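PDB 3U2A: GGDEF family protein from Caulobacter vibrioides, which is of unknown function but belongs to the PAS-fold domains, small modules that commonly serve in sensing or in protein-protein association. Local coordinates for residues A[100-103]-A[108-111]. Sequence-based numbering, arbitrary orientation.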
ATOM      1  N   GLY A 100       0.014   8.631  -5.426  1.00 12.81           N
ATOM      2  CA  GLY A 100       0.228   9.384  -4.191  1.00 11.38           C
ATOM      3  C   GLY A 100      -0.256  10.810  -4.338  1.00 11.25           C
ATOM      4  O   GLY A 100      -1.155  11.087  -5.139  1.00 11.53           O
ATOM      5  N   VAL A 101       0.331  11.706  -3.551  1.00 12.20           N
ATOM      6  CA  VAL A 101      -0.100  13.102  -3.549  1.00 13.00           C
ATOM      7  C   VAL A 101       1.046  13.981  -3.070  1.00 11.61           C
ATOM      8  O   VAL A 101       1.931  13.510  -2.345  1.00 11.98           O
ATOM      9  CB  VAL A 101      -1.373  13.296  -2.631  1.00 11.86           C
ATOM     10  CG1 VAL A 101      -0.992  13.426  -1.190  1.00 14.58           C
ATOM     11  CG2 VAL A 101      -2.179  14.517  -3.045  1.00 16.01           C
ATOM     12  N   TRP A 102       1.024  15.251  -3.477  1.00 11.95           N
ATOM     13  CA  TRP A 102       1.897  16.264  -2.907  1.00 13.51           C
ATOM     14  C   TRP A 102       1.352  16.667  -1.530  1.00 12.44           C
ATOM     15  O   TRP A 102       0.162  16.970  -1.368  1.00 13.90           O
ATOM     16  CB  TRP A 102       2.128  17.430  -3.899  1.00 12.74           C
ATOM     17  CG  TRP A 102       3.049  16.929  -4.973  1.00 12.18           C
ATOM     18  CD1 TRP A 102       2.714  16.152  -6.045  1.00 14.03           C
ATOM     19  CD2 TRP A 102       4.474  17.057  -5.002  1.00 14.39           C
ATOM     20  NE1 TRP A 102       3.848  15.806  -6.758  1.00 11.98           N
ATOM     21  CE2 TRP A 102       4.939  16.347  -6.136  1.00 14.78           C
ATOM     22  CE3 TRP A 102       5.406  17.706  -4.178  1.00 12.24           C
ATOM     23  CZ2 TRP A 102       6.294  16.269  -6.471  1.00 12.59           C
ATOM     24  CZ3 TRP A 102       6.758  17.632  -4.512  1.00 13.18           C
ATOM     25  CH2 TRP A 102       7.186  16.927  -5.651  1.00 11.89           C
ATOM     26  N   LEU A 103       2.229  16.587  -0.536  1.00 12.40           N
ATOM     27  CA  LEU A 103       1.851  16.766   0.868  1.00 12.74           C
ATOM     28  C   LEU A 103       1.623  18.233   1.235  1.00 13.28           C
ATOM     29  O   LEU A 103       1.941  19.135   0.461  1.00 15.62           O
ATOM     30  CB  LEU A 103       2.895  16.118   1.786  1.00 12.50           C
ATOM     31  CG  LEU A 103       3.187  14.639   1.495  1.00 14.83           C
ATOM     32  CD1 LEU A 103       4.262  14.106   2.409  1.00 17.58           C
ATOM     33  CD2 LEU A 103       1.914  13.775   1.586  1.00 15.26           C
ATOM     34  N   ARG A 108       6.970  18.219  -1.058  1.00 12.89           N
ATOM     35  CA  ARG A 108       7.238  16.772  -0.943  1.00 12.55           C
ATOM     36  C   ARG A 108       6.027  15.989  -1.436  1.00 12.37           C
ATOM     37  O   ARG A 108       4.880  16.449  -1.300  1.00 12.72           O
ATOM     38  CB  ARG A 108       7.472  16.384   0.525  1.00 17.08           C
ATOM     39  CG  ARG A 108       8.605  17.105   1.218  1.00 26.28           C
ATOM     40  CD  ARG A 108       8.304  17.278   2.698  1.00 36.36           C
ATOM     41  NE  ARG A 108       8.216  15.995   3.379  1.00 37.15           N
ATOM     42  CZ  ARG A 108       7.193  15.581   4.120  1.00 32.67           C
ATOM     43  NH1 ARG A 108       6.118  16.345   4.319  1.00 34.60           N
ATOM     44  NH2 ARG A 108       7.262  14.382   4.677  1.00 29.86           N
ATOM     45  N   ALA A 109       6.278  14.792  -1.970  1.00 11.80           N
ATOM     46  CA  ALA A 109       5.210  13.868  -2.369  1.00 11.28           C
ATOM     47  C   ALA A 109       5.437  12.508  -1.719  1.00 12.58           C
ATOM     48  O   ALA A 109       6.557  12.161  -1.358  1.00 13.12           O
ATOM     49  CB  ALA A 109       5.162  13.732  -3.895  1.00 12.56           C
ATOM     50  N   ALA A 110       4.369  11.746  -1.559  1.00 12.84           N
ATOM     51  CA  ALA A 110       4.475  10.400  -0.990  1.00 12.62           C
ATOM     52  C   ALA A 110       3.379   9.515  -1.557  1.00 13.42           C
ATOM     53  O   ALA A 110       2.383  10.013  -2.068  1.00 12.13           O
ATOM     54  CB  ALA A 110       4.370  10.471   0.542  1.00 11.20           C
ATOM     55  N   GLY A 111       3.536   8.200  -1.439  1.00 12.66           N
ATOM     56  CA  GLY A 111       2.488   7.312  -1.885  1.00 11.76           C
ATOM     57  C   GLY A 111       2.893   5.862  -1.902  1.00 10.53           C
ATOM     58  O   GLY A 111       3.808   5.444  -1.175  1.00 11.33           O
TER
HETATM   59  O   HOH W   1       4.132  19.682  -1.098  1.00 16.32           O
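Val101 and Ala110 face each other as a hydrogen-bonded antiparallel pair, gripped by two backbone bonds: Val101 N gives its hydrogen to Ala110 O at 3.0 Å, and Ala110 N returns one to Val101 O at 3.1 Å. A third bond, from Leu103 N to Arg108 O, is 2.8 Å long and fairly straight (166° at the hydrogen), and carries the pairing past the end of strand 98-102. Beyond it a water joins the two chain ends at the mouth of the turn, accepting from Arg108 N and apparently donating to Leu103 O. Gly100 and Gly111 form a non-hydrogen-bonded pair with their CA atoms only 3.8 Å apart, an approach that leaves no room for a CB on either residue.

On one side of the sheet, Trp102 lays its indole over Ala109. The methyl CB of Ala109 stands 3.6 Å from the centroid of the five-membered ring, almost on its normal, a CH-pi contact for which the small alanine is well suited. With CG of Trp102 beside the backbone N (chi1 -73°), the indole swings over the neighbouring strand, and CE3 of Trp102 comes within 3.2 Å of Arg108 O.

Leu103 works on the other side. Branched and apolar, it can meet both a methyl and a flat group: CD1 of Leu103 touches Ala110 CB and lies over a face of the Arg108 guanidinium, 3.5 Å from NH1 of Arg108. NH1 bonds to Glu105 O and NH2 makes a salt bridge to Glu17 of the second subunit; these bonds would help fix the plane against which the leucine packs. Ala21 of that subunit packs on Leu103, Ala110 and Val101, whose small or beta-branched side chains suit a strand face at a dimer interface.

Strands 98-102 and 109-113 thus make a beta hairpin in the antiparallel sheet of the PAS fold.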